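Local coordinates for aminopeptidase N family protein (Idiomarina loihiensis L2TR, PDB 4FGM) that probably acts as a zinc-dependent aminopeptidase of the M61 family, removing residues from the N-terminal ends of peptides, at residues H277-K282 against E407-F412; Y299-W304 against A443-E448; L303-G308 against D422-W427; L382-L387 against L399-V404. One frame throughout, in Å; residues are numbered along the deposited sequence.

Contact 1: residues H277-K282 against E407-F412; sequences HSWNIK and ELWHEF. With ZN (zinc ion), chain C.
Trp279 drives the edge of its indole into the face of Trp409, a T-shaped (edge-to-face) pair with the two planes 76° apart. The centroids of the two five-membered rings are 4.6 Å apart. CD1 of Trp279 is the atom that does the touching: it sits over the middle of the Trp409 ring system and comes within 3.4 Å of CE2 of Trp409. CB of Trp279 adds a flanking contact, 3.8 Å from CD1 of Trp409. With CG of Trp409 anti to the backbone N (chi1 -177°), the indole reaches off helix 401-413 and offers a broad face to the incoming edge. Neither indole N-H is spent on the other ring. NE1 of Trp279 donates to the backbone O of Glu217, and NE1 of Trp409 to OG1 of Thr283, which probably limits how far either buried ring can turn. Putting a leucine at Trp409 would probably leave CD1 of Trp279 without its aromatic face and Thr283 without the indole donor. Two residues before Trp279, NE2 of His277 binds the zinc ion at 2.0 Å, while its ND1 gives a hydrogen bond of 2.8 Å to Asn280 O, which lies in the imidazole plane. With ND1 as the donor, NE2 is the nitrogen that faces and binds the metal, and the backbone carbonyl holds the ring's rotation, as is common for zinc-binding histidines.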
# COMPACT_ATOMS: atom_id res chain seq x y z
N HIS A 277 7.90 5.23 4.56
CA HIS A 277 6.73 6.07 4.81
C HIS A 277 6.85 6.77 6.17
O HIS A 277 6.18 7.79 6.41
CB HIS A 277 5.44 5.24 4.77
CG HIS A 277 4.79 5.20 3.41
ND1 HIS A 277 4.64 6.32 2.62
CD2 HIS A 277 4.19 4.19 2.75
CE1 HIS A 277 3.97 6.00 1.53
NE2 HIS A 277 3.69 4.71 1.58
N SER A 278 7.66 6.21 7.08
CA SER A 278 7.84 6.83 8.40
C SER A 278 8.28 8.27 8.20
O SER A 278 7.90 9.18 8.97
CB SER A 278 8.92 6.10 9.19
OG SER A 278 8.40 4.88 9.70
N TRP A 279 9.12 8.49 7.20
CA TRP A 279 9.59 9.83 6.92
C TRP A 279 8.66 10.44 5.89
O TRP A 279 8.15 11.56 6.05
CB TRP A 279 11.00 9.80 6.33
CG TRP A 279 12.05 9.44 7.31
CD1 TRP A 279 12.81 10.31 8.05
CD2 TRP A 279 12.50 8.13 7.63
NE1 TRP A 279 13.72 9.60 8.82
CE2 TRP A 279 13.55 8.26 8.58
CE3 TRP A 279 12.12 6.84 7.21
CZ2 TRP A 279 14.22 7.17 9.11
CZ3 TRP A 279 12.78 5.75 7.74
CH2 TRP A 279 13.83 5.91 8.68
N ASN A 280 8.42 9.69 4.83
CA ASN A 280 7.57 10.17 3.75
C ASN A 280 6.11 9.81 3.94
O ASN A 280 5.73 8.64 3.76
CB ASN A 280 8.12 9.58 2.46
CG ASN A 280 7.75 10.37 1.22
OD1 ASN A 280 7.30 11.51 1.30
ND2 ASN A 280 7.96 9.76 0.04
N ILE A 281 5.33 10.80 4.40
CA ILE A 281 3.90 10.71 4.70
C ILE A 281 3.48 10.71 6.15
O ILE A 281 2.34 11.09 6.45
CB ILE A 281 3.19 9.53 3.99
CG1 ILE A 281 1.71 9.88 3.79
CG2 ILE A 281 3.16 8.32 4.90
CD1 ILE A 281 1.50 11.17 3.04
N LYS A 282 4.36 10.23 7.02
CA LYS A 282 4.00 10.22 8.42
C LYS A 282 4.48 11.51 9.08
O LYS A 282 3.79 12.05 9.95
CB LYS A 282 4.61 9.02 9.16
CG LYS A 282 3.81 7.72 8.96
CD LYS A 282 2.36 8.01 8.60
CE LYS A 282 1.53 8.12 9.84
NZ LYS A 282 0.32 8.93 9.55
N GLU A 407 17.03 16.15 2.57
CA GLU A 407 16.87 17.59 2.75
C GLU A 407 15.41 18.02 2.83
O GLU A 407 15.05 18.80 3.71
CB GLU A 407 17.59 18.32 1.62
CG GLU A 407 19.11 18.18 1.71
CD GLU A 407 19.84 18.78 0.52
OE1 GLU A 407 19.31 19.75 -0.07
OE2 GLU A 407 20.94 18.30 0.18
N LEU A 408 14.57 17.51 1.94
CA LEU A 408 13.16 17.87 1.99
C LEU A 408 12.57 17.45 3.32
O LEU A 408 11.70 18.13 3.87
CB LEU A 408 12.38 17.22 0.84
CG LEU A 408 12.51 17.89 -0.53
CD1 LEU A 408 11.81 17.05 -1.58
CD2 LEU A 408 11.90 19.28 -0.48
N TRP A 409 13.04 16.32 3.86
CA TRP A 409 12.52 15.85 5.13
C TRP A 409 12.92 16.76 6.29
O TRP A 409 12.09 17.07 7.15
CB TRP A 409 13.00 14.43 5.44
CG TRP A 409 12.38 13.93 6.71
CD1 TRP A 409 11.09 13.53 6.90
CD2 TRP A 409 12.99 13.91 8.01
NE1 TRP A 409 10.85 13.28 8.23
CE2 TRP A 409 12.01 13.50 8.93
CE3 TRP A 409 14.28 14.20 8.48
CZ2 TRP A 409 12.26 13.38 10.30
CZ3 TRP A 409 14.54 14.08 9.84
CH2 TRP A 409 13.53 13.68 10.73
N HIS A 410 14.18 17.19 6.32
CA HIS A 410 14.63 18.07 7.39
C HIS A 410 13.97 19.45 7.32
O HIS A 410 13.71 20.08 8.34
CB HIS A 410 16.15 18.23 7.34
CG HIS A 410 16.89 17.05 7.89
ND1 HIS A 410 16.95 16.78 9.24
CD2 HIS A 410 17.60 16.07 7.28
CE1 HIS A 410 17.66 15.68 9.44
NE2 HIS A 410 18.06 15.23 8.26
N GLU A 411 13.68 19.90 6.11
CA GLU A 411 13.06 21.20 5.92
C GLU A 411 11.57 21.23 6.22
O GLU A 411 11.10 22.05 7.01
CB GLU A 411 13.27 21.70 4.49
CG GLU A 411 14.60 22.38 4.25
CD GLU A 411 14.62 23.13 2.93
OE1 GLU A 411 13.68 23.91 2.66
OE2 GLU A 411 15.59 22.95 2.16
N PHE A 412 10.82 20.33 5.59
CA PHE A 412 9.38 20.32 5.75
C PHE A 412 8.80 19.19 6.57
O PHE A 412 7.66 19.28 7.03
CB PHE A 412 8.74 20.32 4.36
CG PHE A 412 9.23 21.43 3.47
CD1 PHE A 412 8.83 22.74 3.68
CD2 PHE A 412 10.13 21.16 2.44
CE1 PHE A 412 9.30 23.77 2.88
CE2 PHE A 412 10.62 22.18 1.63
CZ PHE A 412 10.20 23.49 1.85
ZN ZN C . 2.61 3.68 0.25

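Contact 2: residues Y299-W304 against A443-E448; sequences YTEQLW and ALYNKE
Leu444 lays its two methyl groups across the indole of Trp304, and this is the tightly packed half of the contact. Its CD1 stands 3.7 Å from the centroid of the Trp304 six-membered ring and only 8° off the normal, a CH-pi contact almost straight above the face. CD2 lies further along the same indole, 3.7 Å from CZ2 of Trp304. The indole reaches this place because CG of Trp304 is set between the backbone N and the carbonyl carbon (chi1 65°), which lifts the ring off the start of helix 303-306 toward Leu444. Shrinking Trp304 to an alanine would probably open a gap beneath Leu444 and leave its CD1 methyl with no aromatic face to rest on.

The other half is polar and lies toward solvent. Tyr445, itself exposed, donates from OH to OE2 of Glu301 over 2.7 Å, meeting the oxygen nearly along its C-O axis. The carboxylate and phenol planes are turned 54° against each other, the two side chains cross at about a right angle, and a single hydrogen bond joins them. One residue before Glu301, Thr300 makes an ST turn: its OG1 accepts from Gln302 N at 3.3 Å.

Helix 351-356 borders both halves, with Thr352 touching Glu301, Trp304 and Tyr445, while Ile383 of helix 378-394 packs on Trp304 and Leu444 beside the last turn of helix 437-445.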
# COMPACT_ATOMS: atom_id res chain seq x y z
N TYR A 299 -8.96 15.88 -0.43
CA TYR A 299 -8.26 15.92 -1.70
C TYR A 299 -6.86 16.50 -1.72
O TYR A 299 -6.60 17.54 -1.13
CB TYR A 299 -9.13 16.67 -2.71
CG TYR A 299 -10.55 16.15 -2.82
CD1 TYR A 299 -10.84 15.01 -3.57
CD2 TYR A 299 -11.61 16.80 -2.17
CE1 TYR A 299 -12.15 14.53 -3.67
CE2 TYR A 299 -12.91 16.33 -2.27
CZ TYR A 299 -13.18 15.19 -3.02
OH TYR A 299 -14.46 14.69 -3.12
N THR A 300 -5.96 15.82 -2.43
CA THR A 300 -4.59 16.28 -2.60
C THR A 300 -4.00 15.58 -3.82
O THR A 300 -4.18 14.38 -4.01
CB THR A 300 -3.70 15.99 -1.36
OG1 THR A 300 -2.37 16.46 -1.62
CG2 THR A 300 -3.65 14.50 -1.05
N GLU A 301 -3.29 16.34 -4.65
CA GLU A 301 -2.68 15.80 -5.86
C GLU A 301 -1.25 15.37 -5.59
O GLU A 301 -0.53 15.00 -6.52
CB GLU A 301 -2.66 16.86 -6.96
CG GLU A 301 -1.76 18.05 -6.62
CD GLU A 301 -1.63 19.04 -7.76
OE1 GLU A 301 -2.67 19.52 -8.26
OE2 GLU A 301 -0.48 19.33 -8.16
N GLN A 302 -0.83 15.42 -4.33
CA GLN A 302 0.55 15.08 -3.99
C GLN A 302 0.93 13.61 -3.81
O GLN A 302 2.09 13.30 -3.51
CB GLN A 302 0.95 15.86 -2.74
CG GLN A 302 0.93 17.37 -2.95
CD GLN A 302 1.26 18.14 -1.69
OE1 GLN A 302 2.27 17.88 -1.04
NE2 GLN A 302 0.41 19.10 -1.34
N LEU A 303 -0.01 12.68 -4.00
CA LEU A 303 0.33 11.27 -3.83
C LEU A 303 1.36 10.78 -4.85
O LEU A 303 1.95 9.71 -4.68
CB LEU A 303 -0.93 10.41 -3.90
CG LEU A 303 -1.93 10.65 -2.75
CD1 LEU A 303 -3.05 9.63 -2.83
CD2 LEU A 303 -1.21 10.54 -1.40
N TRP A 304 1.59 11.56 -5.91
CA TRP A 304 2.59 11.17 -6.91
C TRP A 304 3.95 11.20 -6.24
O TRP A 304 4.88 10.49 -6.62
CB TRP A 304 2.60 12.15 -8.10
CG TRP A 304 3.05 13.55 -7.74
CD1 TRP A 304 2.25 14.62 -7.41
CD2 TRP A 304 4.40 14.04 -7.69
NE1 TRP A 304 3.02 15.73 -7.15
CE2 TRP A 304 4.34 15.40 -7.31
CE3 TRP A 304 5.65 13.45 -7.91
CZ2 TRP A 304 5.48 16.19 -7.17
CZ3 TRP A 304 6.79 14.24 -7.77
CH2 TRP A 304 6.70 15.60 -7.40
N ALA A 443 5.42 15.82 -16.63
CA ALA A 443 5.27 14.53 -15.95
C ALA A 443 4.09 14.58 -14.99
O ALA A 443 3.37 13.60 -14.82
CB ALA A 443 6.55 14.18 -15.20
N LEU A 444 3.90 15.74 -14.38
CA LEU A 444 2.85 15.96 -13.40
C LEU A 444 1.47 16.35 -13.91
O LEU A 444 0.45 15.90 -13.37
CB LEU A 444 3.32 17.02 -12.39
CG LEU A 444 3.88 16.62 -11.01
CD1 LEU A 444 4.89 15.50 -11.13
CD2 LEU A 444 4.50 17.85 -10.38
N TYR A 445 1.41 17.18 -14.95
CA TYR A 445 0.12 17.65 -15.44
C TYR A 445 -0.30 17.24 -16.85
O TYR A 445 -1.45 17.43 -17.23
CB TYR A 445 0.07 19.17 -15.28
CG TYR A 445 0.36 19.60 -13.85
CD1 TYR A 445 -0.58 19.38 -12.84
CD2 TYR A 445 1.59 20.15 -13.50
CE1 TYR A 445 -0.29 19.69 -11.51
CE2 TYR A 445 1.90 20.46 -12.17
CZ TYR A 445 0.95 20.23 -11.18
OH TYR A 445 1.24 20.52 -9.86
N ASN A 446 0.61 16.68 -17.63
CA ASN A 446 0.26 16.23 -18.97
C ASN A 446 -0.16 14.76 -18.92
O ASN A 446 0.04 14.07 -17.91
CB ASN A 446 1.42 16.40 -19.95
CG ASN A 446 1.60 17.84 -20.41
OD1 ASN A 446 0.74 18.70 -20.19
ND2 ASN A 446 2.73 18.11 -21.06
N LYS A 447 -0.73 14.28 -20.02
CA LYS A 447 -1.17 12.89 -20.10
C LYS A 447 -0.45 12.21 -21.26
O LYS A 447 -1.05 11.89 -22.29
CB LYS A 447 -2.68 12.85 -20.32
CG LYS A 447 -3.46 13.62 -19.28
CD LYS A 447 -4.91 13.79 -19.68
CE LYS A 447 -5.67 14.61 -18.66
NZ LYS A 447 -7.05 14.93 -19.12
N GLU A 448 0.85 11.97 -21.08
CA GLU A 448 1.69 11.35 -22.10
C GLU A 448 2.74 10.45 -21.45
O GLU A 448 2.84 10.41 -20.22
CB GLU A 448 2.39 12.44 -22.91
CG GLU A 448 3.12 13.46 -22.04
CD GLU A 448 3.43 14.76 -22.76
OE1 GLU A 448 2.68 15.13 -23.69
OE2 GLU A 448 4.42 15.44 -22.39

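Contact 3: residues L303-G308 against D422-W427; sequences LWFYEG and DTVINW. With ZN (zinc ion), chain C; MAE (maleic acid), chain B.
The zinc site of this M61 enzyme backs onto a small hydrophobic contact, made by the short helix 303-306 that ends just before the metal-binding Glu307. Val424, on helix 423-429, sends one methyl to each of two aromatic side chains of that helix. Its CG2 lies over one face of Phe305, 4.1 Å from the ring centroid and 23° off the normal, displaced toward the rim and closest to CE2 at 3.8 Å. Its CG1, anti to the backbone N (chi1 176°), points to the far end of the indole and meets CH2 of Trp304 more loosely at 4.2 Å. Phe305 CB in turn sits over the Trp304 ring.

On the metal side, OE1 of Glu307 binds the zinc ion at 2.2 Å, and OE2 approaches O1 of the bound maleic acid to 2.6 Å. The maleic acid also coordinates the zinc, through O2 at 2.3 Å, and is hydrogen-bonded to Tyr377. Leu303 O accepts from the backbone N of both Glu307 and Gly308, tying the ligand residue to the helix. His273 and His277 complete the protein ligands: two histidines of an HExxH helix and a downstream glutamate, the pattern of gluzincin metallopeptidases.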
# COMPACT_ATOMS: atom_id res chain seq x y z
N LEU A 303 -0.01 12.68 -4.00
CA LEU A 303 0.33 11.27 -3.83
C LEU A 303 1.36 10.78 -4.85
O LEU A 303 1.95 9.71 -4.68
CB LEU A 303 -0.93 10.41 -3.90
CG LEU A 303 -1.93 10.65 -2.75
CD1 LEU A 303 -3.05 9.63 -2.83
CD2 LEU A 303 -1.21 10.54 -1.40
N TRP A 304 1.59 11.56 -5.91
CA TRP A 304 2.59 11.17 -6.91
C TRP A 304 3.95 11.20 -6.24
O TRP A 304 4.88 10.49 -6.62
CB TRP A 304 2.60 12.15 -8.10
CG TRP A 304 3.05 13.55 -7.74
CD1 TRP A 304 2.25 14.62 -7.41
CD2 TRP A 304 4.40 14.04 -7.69
NE1 TRP A 304 3.02 15.73 -7.15
CE2 TRP A 304 4.34 15.40 -7.31
CE3 TRP A 304 5.65 13.45 -7.91
CZ2 TRP A 304 5.48 16.19 -7.17
CZ3 TRP A 304 6.79 14.24 -7.77
CH2 TRP A 304 6.70 15.60 -7.40
N PHE A 305 4.05 12.04 -5.21
CA PHE A 305 5.29 12.18 -4.48
C PHE A 305 5.30 11.25 -3.26
O PHE A 305 6.23 10.45 -3.07
CB PHE A 305 5.48 13.65 -4.06
CG PHE A 305 6.66 13.88 -3.16
CD1 PHE A 305 6.54 13.75 -1.77
CD2 PHE A 305 7.91 14.19 -3.70
CE1 PHE A 305 7.65 13.94 -0.93
CE2 PHE A 305 9.02 14.38 -2.88
CZ PHE A 305 8.89 14.25 -1.49
N TYR A 306 4.26 11.34 -2.45
CA TYR A 306 4.18 10.53 -1.25
C TYR A 306 4.07 9.03 -1.50
O TYR A 306 4.52 8.22 -0.69
CB TYR A 306 3.05 11.05 -0.35
CG TYR A 306 3.48 12.35 0.29
CD1 TYR A 306 4.51 12.36 1.23
CD2 TYR A 306 2.95 13.57 -0.13
CE1 TYR A 306 5.02 13.56 1.73
CE2 TYR A 306 3.45 14.77 0.36
CZ TYR A 306 4.49 14.76 1.29
OH TYR A 306 5.03 15.94 1.75
N GLU A 307 3.48 8.66 -2.63
CA GLU A 307 3.39 7.24 -2.97
C GLU A 307 4.43 6.93 -4.04
O GLU A 307 5.09 5.88 -3.98
CB GLU A 307 1.99 6.88 -3.45
CG GLU A 307 0.94 6.81 -2.35
CD GLU A 307 1.34 5.87 -1.21
OE1 GLU A 307 2.33 5.14 -1.37
OE2 GLU A 307 0.66 5.88 -0.17
N GLY A 308 4.59 7.84 -4.99
CA GLY A 308 5.55 7.66 -6.08
C GLY A 308 7.00 7.46 -5.66
O GLY A 308 7.61 6.46 -6.03
N ASP A 422 2.89 22.69 -5.04
CA ASP A 422 4.04 23.09 -5.84
C ASP A 422 5.37 23.19 -5.10
O ASP A 422 6.39 23.53 -5.68
CB ASP A 422 3.74 24.43 -6.53
CG ASP A 422 3.65 25.59 -5.54
OD1 ASP A 422 3.11 25.39 -4.43
OD2 ASP A 422 4.12 26.69 -5.89
N THR A 423 5.36 22.86 -3.81
CA THR A 423 6.57 22.92 -3.00
C THR A 423 7.78 22.19 -3.58
O THR A 423 8.85 22.78 -3.71
CB THR A 423 6.32 22.36 -1.58
OG1 THR A 423 5.35 23.18 -0.90
CG2 THR A 423 7.62 22.35 -0.77
N VAL A 424 7.62 20.92 -3.91
CA VAL A 424 8.72 20.13 -4.44
C VAL A 424 9.30 20.65 -5.76
O VAL A 424 10.52 20.74 -5.90
CB VAL A 424 8.32 18.64 -4.60
CG1 VAL A 424 9.45 17.85 -5.25
CG2 VAL A 424 8.02 18.04 -3.23
N ILE A 425 8.45 21.00 -6.72
CA ILE A 425 8.98 21.49 -7.99
C ILE A 425 9.69 22.84 -7.79
O ILE A 425 10.78 23.05 -8.33
CB ILE A 425 7.87 21.63 -9.07
CG1 ILE A 425 8.52 21.84 -10.44
CG2 ILE A 425 6.94 22.79 -8.75
CD1 ILE A 425 7.54 21.92 -11.59
N ASN A 426 9.09 23.74 -7.02
CA ASN A 426 9.71 25.03 -6.75
C ASN A 426 11.02 24.85 -6.00
O ASN A 426 12.00 25.54 -6.27
CB ASN A 426 8.77 25.92 -5.95
CG ASN A 426 7.57 26.39 -6.75
OD1 ASN A 426 6.67 27.03 -6.23
ND2 ASN A 426 7.57 26.08 -8.04
N TRP A 427 11.03 23.90 -5.07
CA TRP A 427 12.23 23.62 -4.28
C TRP A 427 13.36 23.20 -5.21
O TRP A 427 14.52 23.53 -4.99
CB TRP A 427 11.95 22.50 -3.27
CG TRP A 427 13.05 22.29 -2.28
CD1 TRP A 427 13.21 22.93 -1.09
CD2 TRP A 427 14.15 21.38 -2.40
NE1 TRP A 427 14.35 22.49 -0.46
CE2 TRP A 427 14.95 21.53 -1.24
CE3 TRP A 427 14.55 20.46 -3.38
CZ2 TRP A 427 16.12 20.80 -1.03
CZ3 TRP A 427 15.72 19.72 -3.16
CH2 TRP A 427 16.48 19.89 -2.00
ZN ZN C . 2.61 3.68 0.25
C1 MAE B . 0.36 2.33 0.80
O1 MAE B . 0.01 3.35 0.12
O2 MAE B . 1.29 2.46 1.63
C2 MAE B . -0.38 1.07 0.58
C3 MAE B . -1.61 0.70 0.92
C4 MAE B . -2.60 1.51 1.64
O3 MAE B . -2.42 2.66 2.08
O4 MAE B . -3.71 0.96 1.76

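Contact 4: residues L382-L387 against L399-V404; sequences LIALSL and LTLARV
Leu401 carries every apolar side-chain contact between 382-387 and 399-404. Its CD2 methyl meets CB of Ala384 at 3.7 Å, and the same methyl lies 3.2 Å from Ala384 O, so it rests against backbone as well as side chain. The other branch, CD1, comes more loosely to CB of Leu387 at 4.3 Å. Both branches reach helix 378-394 because CG of Leu401 is anti to the backbone N (chi1 173°), which extends the side chain from its own helix toward the other. Phe313 touches Leu401, and Met309 and Tyr312 touch Ala384, all three from helix 308-320.

No hydrogen bond crosses between the segments; the capping bonds gather at the start of helix 401-413. Thr400 is its N-cap: OG1 accepts from Arg403 N at 3.1 Å, with an N-H...O angle of 159°. Leu401 N is taken by OD1 of Asp388, just beyond 382-387, a second link from helix 378-394 to this helix start.

The chemistry is therefore divided: between the segments there is van der Waals packing without a hydrogen bond, whose small alanine lets a leucine methyl close onto the helix backbone, while side-chain oxygens of Thr400 and Asp388 satisfy amide groups at the N-terminus of helix 401-413.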
# COMPACT_ATOMS: atom_id res chain seq x y z
N LEU A 382 8.27 6.16 -11.78
CA LEU A 382 9.07 6.46 -12.96
C LEU A 382 9.54 7.92 -12.92
O LEU A 382 10.62 8.25 -13.41
CB LEU A 382 8.27 6.16 -14.23
CG LEU A 382 7.89 4.69 -14.41
CD1 LEU A 382 7.16 4.51 -15.72
CD2 LEU A 382 9.14 3.82 -14.38
N ILE A 383 8.72 8.79 -12.34
CA ILE A 383 9.07 10.19 -12.20
C ILE A 383 10.29 10.25 -11.28
O ILE A 383 11.28 10.92 -11.58
CB ILE A 383 7.92 11.00 -11.56
CG1 ILE A 383 6.79 11.19 -12.58
CG2 ILE A 383 8.45 12.34 -11.05
CD1 ILE A 383 5.64 12.03 -12.07
N ALA A 384 10.21 9.54 -10.16
CA ALA A 384 11.31 9.50 -9.20
C ALA A 384 12.57 8.99 -9.88
O ALA A 384 13.66 9.51 -9.65
CB ALA A 384 10.94 8.60 -8.01
N LEU A 385 12.43 7.96 -10.71
CA LEU A 385 13.56 7.39 -11.43
C LEU A 385 14.20 8.45 -12.30
O LEU A 385 15.43 8.59 -12.34
CB LEU A 385 13.11 6.24 -12.33
CG LEU A 385 14.13 5.79 -13.37
CD1 LEU A 385 15.23 4.98 -12.70
CD2 LEU A 385 13.44 4.97 -14.45
N SER A 386 13.36 9.21 -13.00
CA SER A 386 13.83 10.26 -13.89
C SER A 386 14.60 11.33 -13.13
O SER A 386 15.71 11.70 -13.51
CB SER A 386 12.64 10.90 -14.62
OG SER A 386 11.89 9.92 -15.32
N LEU A 387 14.00 11.83 -12.04
CA LEU A 387 14.65 12.87 -11.24
C LEU A 387 16.00 12.41 -10.70
O LEU A 387 16.97 13.17 -10.73
CB LEU A 387 13.74 13.27 -10.07
CG LEU A 387 12.43 13.99 -10.39
CD1 LEU A 387 11.64 14.20 -9.10
CD2 LEU A 387 12.72 15.33 -11.05
N LEU A 399 24.55 15.15 -6.60
CA LEU A 399 23.23 15.25 -6.00
C LEU A 399 22.35 14.09 -6.48
O LEU A 399 22.14 13.92 -7.68
CB LEU A 399 22.57 16.57 -6.40
CG LEU A 399 21.16 16.83 -5.88
CD1 LEU A 399 21.21 17.12 -4.39
CD2 LEU A 399 20.55 18.01 -6.63
N THR A 400 21.85 13.30 -5.53
CA THR A 400 20.98 12.17 -5.86
C THR A 400 19.57 12.50 -5.37
O THR A 400 19.39 13.44 -4.59
CB THR A 400 21.43 10.87 -5.16
OG1 THR A 400 21.47 11.07 -3.74
CG2 THR A 400 22.80 10.43 -5.66
N LEU A 401 18.57 11.75 -5.83
CA LEU A 401 17.20 11.97 -5.39
C LEU A 401 17.13 11.64 -3.89
O LEU A 401 16.37 12.26 -3.14
CB LEU A 401 16.20 11.09 -6.16
CG LEU A 401 14.73 11.10 -5.68
CD1 LEU A 401 14.12 12.49 -5.83
CD2 LEU A 401 13.94 10.08 -6.48
N ALA A 402 17.93 10.66 -3.47
CA ALA A 402 17.97 10.28 -2.06
C ALA A 402 18.36 11.51 -1.24
O ALA A 402 17.72 11.83 -0.24
CB ALA A 402 18.96 9.15 -1.84
N ARG A 403 19.41 12.21 -1.68
CA ARG A 403 19.86 13.40 -0.98
C ARG A 403 18.73 14.43 -0.92
O ARG A 403 18.52 15.07 0.11
CB ARG A 403 21.08 14.01 -1.68
CG ARG A 403 21.53 15.31 -1.04
CD ARG A 403 23.04 15.52 -1.08
NE ARG A 403 23.42 16.60 -0.17
CZ ARG A 403 23.30 16.54 1.15
NH1 ARG A 403 22.81 15.46 1.73
NH2 ARG A 403 23.66 17.58 1.90
N VAL A 404 17.99 14.57 -2.01
CA VAL A 404 16.89 15.51 -2.04
C VAL A 404 15.82 15.14 -1.01
O VAL A 404 15.24 16.02 -0.36
CB VAL A 404 16.26 15.57 -3.46
CG1 VAL A 404 14.97 16.38 -3.44
CG2 VAL A 404 17.25 16.18 -4.44

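How the contacts relate
Contacts 1 and 3 share the zinc ion: His277 of contact 1 and Glu307 of contact 3 bind it; the centres of the two contacts are about 11 Å apart. They meet again away from the metal, where Trp427 NE1 comes 2.9 Å from Glu411 OE2, a probable hydrogen bond. Contacts 2 and 3 both start from helix 303-306 and share Trp304, which takes Leu444 in one and Val424 in the other. Contact 4 does not touch the metal: the side chain of Ala384 is about 13 Å from the zinc ion. Its Ile383 CD1 reaches Leu444 CD1 of contact 2 at 3.7 Å. Helix 401-413 serves both contacts 1 and 4.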